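PDB 4FEK: putative diflavin flavoprotein A 5 from Nostoc sp. PCC 7120, which probably takes part in electron transfer from NADH to oxygen, this chain being its N-terminal metallo-beta-lactamase-like domain, the one that carries the di-iron centre in related flavodiiron proteins. Local coordinates for residues A[161-164]-A[169-172]; A[225-228]-A[234-237]. One frame throughout, in Å; residues are numbered along the deposited sequence.

Interaction 1 (A[161-164]-A[169-172]); sequences CTYD and ILYT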
ATOM      1  N   CYS A 161      -1.879   1.307   7.989  1.00 16.25           N
ATOM      2  CA  CYS A 161      -2.446   0.041   7.528  1.00 19.86           C
ATOM      3  C   CYS A 161      -3.965   0.132   7.596  1.00 19.20           C
ATOM      4  O   CYS A 161      -4.505   0.812   8.467  1.00 18.68           O
ATOM      5  CB  CYS A 161      -1.981  -1.126   8.417  1.00 19.95           C
ATOM      6  SG  CYS A 161      -0.243  -1.570   8.182  1.00 34.48           S
ATOM      7  N   THR A 162      -4.642  -0.551   6.677  1.00 14.73           N
ATOM      8  CA  THR A 162      -6.094  -0.555   6.624  1.00 16.33           C
ATOM      9  C   THR A 162      -6.557  -1.990   6.591  1.00 15.06           C
ATOM     10  O   THR A 162      -5.991  -2.795   5.870  1.00 15.55           O
ATOM     11  CB  THR A 162      -6.609   0.110   5.344  1.00 20.74           C
ATOM     12  OG1 THR A 162      -6.034   1.408   5.222  1.00 21.50           O
ATOM     13  CG2 THR A 162      -8.155   0.227   5.393  1.00 18.58           C
ATOM     14  N   TYR A 163      -7.578  -2.308   7.383  1.00 17.00           N
ATOM     15  CA  TYR A 163      -8.060  -3.678   7.487  1.00 17.40           C
ATOM     16  C   TYR A 163      -9.545  -3.747   7.112  1.00 19.89           C
ATOM     17  O   TYR A 163     -10.359  -3.024   7.664  1.00 20.15           O
ATOM     18  CB  TYR A 163      -7.836  -4.185   8.912  1.00 19.31           C
ATOM     19  CG  TYR A 163      -8.355  -5.579   9.205  1.00 20.92           C
ATOM     20  CD1 TYR A 163      -7.687  -6.704   8.742  1.00 23.33           C
ATOM     21  CD2 TYR A 163      -9.498  -5.767   9.975  1.00 23.28           C
ATOM     22  CE1 TYR A 163      -8.149  -7.987   9.035  1.00 22.19           C
ATOM     23  CE2 TYR A 163      -9.976  -7.051  10.272  1.00 27.19           C
ATOM     24  CZ  TYR A 163      -9.292  -8.150   9.795  1.00 27.36           C
ATOM     25  OH  TYR A 163      -9.747  -9.416  10.084  1.00 29.78           O
ATOM     26  N   ASP A 164      -9.878  -4.607   6.160  1.00 22.75           N
ATOM     27  CA  ASP A 164     -11.268  -4.767   5.744  1.00 18.67           C
ATOM     28  C   ASP A 164     -11.814  -5.956   6.508  1.00 20.51           C
ATOM     29  O   ASP A 164     -11.404  -7.077   6.284  1.00 20.46           O
ATOM     30  CB  ASP A 164     -11.355  -4.984   4.234  1.00 17.35           C
ATOM     31  CG  ASP A 164     -12.803  -5.157   3.735  1.00 22.96           C
ATOM     32  OD1 ASP A 164     -13.708  -5.441   4.546  1.00 22.91           O
ATOM     33  OD2 ASP A 164     -13.023  -5.019   2.508  1.00 24.00           O
ATOM     34  N   ILE A 169      -8.535  -8.786   4.822  1.00 17.52           N
ATOM     35  CA  ILE A 169      -7.338  -8.376   4.112  1.00 15.66           C
ATOM     36  C   ILE A 169      -6.759  -7.161   4.842  1.00 15.24           C
ATOM     37  O   ILE A 169      -7.471  -6.231   5.205  1.00 15.52           O
ATOM     38  CB  ILE A 169      -7.634  -7.999   2.643  1.00 14.09           C
ATOM     39  CG1 ILE A 169      -8.035  -9.245   1.816  1.00 14.40           C
ATOM     40  CG2 ILE A 169      -6.427  -7.356   2.003  1.00 13.46           C
ATOM     41  CD1 ILE A 169      -8.419  -8.893   0.349  1.00 18.60           C
ATOM     42  N   LEU A 170      -5.453  -7.187   5.066  1.00 22.24           N
ATOM     43  CA  LEU A 170      -4.762  -6.040   5.630  1.00 15.58           C
ATOM     44  C   LEU A 170      -3.936  -5.384   4.531  1.00 12.40           C
ATOM     45  O   LEU A 170      -3.076  -6.036   3.915  1.00 11.85           O
ATOM     46  CB  LEU A 170      -3.869  -6.510   6.783  1.00 17.29           C
ATOM     47  CG  LEU A 170      -3.093  -5.397   7.467  1.00 18.37           C
ATOM     48  CD1 LEU A 170      -4.078  -4.481   8.161  1.00 15.67           C
ATOM     49  CD2 LEU A 170      -2.091  -6.000   8.480  1.00 15.81           C
ATOM     50  N   TYR A 171      -4.197  -4.102   4.287  1.00 11.73           N
ATOM     51  CA  TYR A 171      -3.496  -3.315   3.267  1.00 10.35           C
ATOM     52  C   TYR A 171      -2.302  -2.672   3.970  1.00 13.87           C
ATOM     53  O   TYR A 171      -2.489  -1.831   4.849  1.00 14.71           O
ATOM     54  CB  TYR A 171      -4.445  -2.267   2.664  1.00 10.66           C
ATOM     55  CG  TYR A 171      -5.636  -2.957   1.959  1.00 11.47           C
ATOM     56  CD1 TYR A 171      -5.560  -3.297   0.608  1.00 14.75           C
ATOM     57  CD2 TYR A 171      -6.778  -3.323   2.668  1.00 14.63           C
ATOM     58  CE1 TYR A 171      -6.606  -3.954  -0.030  1.00 14.33           C
ATOM     59  CE2 TYR A 171      -7.846  -4.004   2.039  1.00 13.42           C
ATOM     60  CZ  TYR A 171      -7.740  -4.311   0.690  1.00 16.26           C
ATOM     61  OH  TYR A 171      -8.771  -4.977   0.054  1.00 15.44           O
ATOM     62  N   THR A 172      -1.096  -3.094   3.605  1.00  9.65           N
ATOM     63  CA  THR A 172       0.081  -2.806   4.422  1.00 17.63           C
ATOM     64  C   THR A 172       1.056  -1.872   3.727  1.00 17.32           C
ATOM     65  O   THR A 172       2.080  -1.497   4.331  1.00 15.88           O
ATOM     66  CB  THR A 172       0.846  -4.091   4.830  1.00 16.02           C
ATOM     67  OG1 THR A 172       1.379  -4.740   3.661  1.00 13.52           O
ATOM     68  CG2 THR A 172      -0.047  -5.046   5.588  1.00 21.59           C
TER
HETATM   69  O   HOH W   1     -11.115  -5.953   0.894  1.00 13.49           O

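Interaction 2 (A[225-228]-A[234-237]); sequences RLYA and LVRT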
ATOM      1  N   ARG A 225      -6.079 -12.847   6.469  1.00 22.27           N
ATOM      2  CA  ARG A 225      -5.934 -13.895   5.464  1.00 29.83           C
ATOM      3  C   ARG A 225      -4.954 -13.494   4.370  1.00 27.45           C
ATOM      4  O   ARG A 225      -4.419 -14.353   3.682  1.00 25.91           O
ATOM      5  CB  ARG A 225      -7.292 -14.211   4.828  1.00 29.04           C
ATOM      6  CG  ARG A 225      -8.289 -14.840   5.786  1.00 40.75           C
ATOM      7  CD  ARG A 225      -9.627 -15.060   5.101  1.00 43.85           C
ATOM      8  NE  ARG A 225     -10.434 -16.043   5.809  1.00 57.26           N
ATOM      9  CZ  ARG A 225     -10.743 -17.244   5.328  1.00 61.64           C
ATOM     10  NH1 ARG A 225     -10.325 -17.609   4.123  1.00 59.08           N
ATOM     11  NH2 ARG A 225     -11.477 -18.078   6.055  1.00 68.20           N
ATOM     12  N   LEU A 226      -4.721 -12.190   4.211  1.00 22.38           N
ATOM     13  CA  LEU A 226      -3.858 -11.696   3.140  1.00 20.03           C
ATOM     14  C   LEU A 226      -3.196 -10.386   3.537  1.00 17.08           C
ATOM     15  O   LEU A 226      -3.867  -9.496   4.085  1.00 18.03           O
ATOM     16  CB  LEU A 226      -4.679 -11.465   1.861  1.00 20.50           C
ATOM     17  CG  LEU A 226      -3.911 -11.021   0.616  1.00 22.59           C
ATOM     18  CD1 LEU A 226      -3.248 -12.226  -0.024  1.00 25.54           C
ATOM     19  CD2 LEU A 226      -4.830 -10.295  -0.382  1.00 22.83           C
ATOM     20  N   TYR A 227      -1.894 -10.268   3.268  1.00 14.84           N
ATOM     21  CA  TYR A 227      -1.241  -8.953   3.271  1.00 15.64           C
ATOM     22  C   TYR A 227      -1.286  -8.419   1.844  1.00 12.20           C
ATOM     23  O   TYR A 227      -0.531  -8.880   0.973  1.00 15.48           O
ATOM     24  CB  TYR A 227       0.239  -9.005   3.721  1.00 12.75           C
ATOM     25  CG  TYR A 227       0.481  -9.342   5.175  1.00 19.56           C
ATOM     26  CD1 TYR A 227      -0.467  -9.059   6.154  1.00 23.30           C
ATOM     27  CD2 TYR A 227       1.692  -9.900   5.584  1.00 18.49           C
ATOM     28  CE1 TYR A 227      -0.226  -9.347   7.487  1.00 23.16           C
ATOM     29  CE2 TYR A 227       1.937 -10.190   6.925  1.00 18.11           C
ATOM     30  CZ  TYR A 227       0.982  -9.906   7.868  1.00 17.38           C
ATOM     31  OH  TYR A 227       1.228 -10.205   9.203  1.00 19.18           O
ATOM     32  N   ALA A 228      -2.162  -7.448   1.620  1.00 11.83           N
ATOM     33  CA  ALA A 228      -2.229  -6.741   0.351  1.00 15.89           C
ATOM     34  C   ALA A 228      -1.153  -5.661   0.351  1.00 12.23           C
ATOM     35  O   ALA A 228      -1.422  -4.499   0.659  1.00 13.93           O
ATOM     36  CB  ALA A 228      -3.605  -6.129   0.155  1.00 10.50           C
ATOM     37  N   LEU A 234       1.284 -10.542  -3.592  1.00 14.43           N
ATOM     38  CA  LEU A 234       0.428 -10.425  -2.426  1.00 16.19           C
ATOM     39  C   LEU A 234       0.750 -11.592  -1.502  1.00 16.68           C
ATOM     40  O   LEU A 234       0.936 -12.718  -1.951  1.00 18.42           O
ATOM     41  CB  LEU A 234      -1.052 -10.411  -2.847  1.00 17.43           C
ATOM     42  CG  LEU A 234      -1.611  -9.104  -3.466  1.00 18.47           C
ATOM     43  CD1 LEU A 234      -0.742  -8.494  -4.537  1.00 16.54           C
ATOM     44  CD2 LEU A 234      -3.004  -9.316  -4.021  1.00 21.60           C
ATOM     45  N   VAL A 235       0.853 -11.318  -0.211  1.00 16.96           N
ATOM     46  CA  VAL A 235       1.319 -12.328   0.715  1.00 16.07           C
ATOM     47  C   VAL A 235       0.163 -13.076   1.338  1.00 19.56           C
ATOM     48  O   VAL A 235      -0.544 -12.560   2.188  1.00 19.01           O
ATOM     49  CB  VAL A 235       2.234 -11.741   1.794  1.00 17.10           C
ATOM     50  CG1 VAL A 235       2.787 -12.873   2.680  1.00 17.53           C
ATOM     51  CG2 VAL A 235       3.392 -10.973   1.121  1.00 19.10           C
ATOM     52  N   ARG A 236      -0.011 -14.313   0.884  1.00 22.00           N
ATOM     53  CA  ARG A 236      -1.135 -15.139   1.278  1.00 27.81           C
ATOM     54  C   ARG A 236      -0.634 -16.301   2.126  1.00 28.23           C
ATOM     55  O   ARG A 236      -0.667 -16.244   3.351  1.00 31.06           O
ATOM     56  CB  ARG A 236      -1.859 -15.640   0.019  1.00 26.89           C
ATOM     57  CG  ARG A 236      -3.138 -16.419   0.287  1.00 33.35           C
ATOM     58  CD  ARG A 236      -3.992 -16.445  -0.983  1.00 32.35           C
ATOM     59  NE  ARG A 236      -3.343 -17.209  -2.046  1.00 31.70           N
ATOM     60  CZ  ARG A 236      -3.865 -17.376  -3.259  1.00 33.33           C
ATOM     61  NH1 ARG A 236      -5.025 -16.813  -3.560  1.00 26.36           N
ATOM     62  NH2 ARG A 236      -3.222 -18.093  -4.170  1.00 33.66           N
ATOM     63  N   THR A 237      -0.149 -17.349   1.471  1.00 26.31           N
ATOM     64  CA  THR A 237       0.262 -18.548   2.183  1.00 29.82           C
ATOM     65  C   THR A 237       1.503 -18.312   3.025  1.00 27.31           C
ATOM     66  O   THR A 237       1.665 -18.924   4.073  1.00 29.57           O
ATOM     67  CB  THR A 237       0.448 -19.745   1.220  1.00 36.50           C
ATOM     68  OG1 THR A 237      -0.763 -19.936   0.482  1.00 36.39           O
ATOM     69  CG2 THR A 237       0.741 -21.024   2.002  1.00 38.82           C
TER

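Interaction 1 (A[161-164]-A[169-172])
Thr162 and Tyr171 form the hydrogen-bonded pair at the middle of this hairpin, each residue giving its N-H to the other's carbonyl. Tyr171 N reaches Thr162 O at 2.7 Å and almost straight (173° at the hydrogen), while Thr162 N meets Tyr171 O at 3.1 Å on an in-plane lone pair. Thr162 O has further neighbours: the Tyr171 ring, with CG beside its own backbone N (chi1 -62°), brings the edge atom CD2 to 3.3 Å from that oxygen, and Leu170 CD1 approaches it too. Farther along, Asp164 N donates to Ile169 O at 3.1 Å. At the polar ends, a water spans Asp164 OD2 and Tyr171 OH, lying 2.7 Å from each oxygen and donating to the carboxylate; His144 is a second partner of OD2, and Gln166 N binds OD1, so both carboxylate oxygens are engaged in a buried setting. On the opposite face of the sheet, Tyr163 CB packs on Leu170 CD1 at 3.8 Å, and the Tyr163 hydroxyl is bonded to Gln223 O. Two antiparallel strands joined by only four residues make this a beta hairpin, 160-164 with 169-173, inside the second sheet of the metallo-beta-lactamase sandwich.

Interaction 2 (A[225-228]-A[234-237])
Leu226 meets three consecutive residues of 234-237, and one branch of its side chain makes most of these contacts. With CG anti to the backbone N (chi1 -177°), the end of the side chain comes nearer to 234-237 and puts CD1 by the Val235 carbonyl, 3.5 Å from its oxygen. The same methyl lies 3.7 Å from Arg236 CB and 4.0 Å from Leu234 CB, so it is set between the roots of the two side chains that flank Val235. Leu226 runs obliquely across both of them; its other branch, CD2, comes no nearer than 4.2 Å to Leu234 CD2.

Tyr227 and Val235 meet differently, root against root: their CB atoms stand 3.9 Å apart. Tyr227 CG lies beside its own backbone N (chi1 -69°), and Val235 CB sits obliquely to the aromatic ring. Alongside this packing the backbones exchange two hydrogen bonds, Tyr227 N to Val235 O at 2.9 Å and Val235 N to Tyr227 O at 3.0 Å. Both donors are tilted by under 20° from the carbonyl planes. The pair is a single antiparallel bridge, with no regular strand on the 234-237 side.

The ends of the long side chains look elsewhere: the Tyr227 hydroxyl bonds Thr243 while its ring stacks with Phe176, and Arg236 makes a cation-pi contact with Phe186. The bridge lies on the outer side of strand 226-229, the edge strand of its sheet, whose neighbour within the sheet is strand 169-173. Leu234 touches strand 41-49 of the other sheet, and Tyr227 and Val235 pack against the C-terminal helix 239-258, which follows directly after this loop.

Interactions 1 and 2 follow one another along the chain and are stitched side by side, their centres about 10 Å apart. Strand 169-173, the second arm of the hairpin in interaction 1, is also the parallel neighbour of strand 226-229, which carries interaction 2. Probable backbone hydrogen bonds join them: Leu170 O to Ala228 N at 2.8 Å and Leu170 N to Leu226 O at 3.0 Å. The methyl of Ala228 then fits against both Tyr171 and Ile169, with Ala228 CB 3.5 Å from Tyr171 CD1 and 3.6 Å from Ile169 CG2. Backbone pairing therefore runs from 161-164 through 169-172 and 225-228 to 234-237, from inside the sheet to the loop bordering its edge.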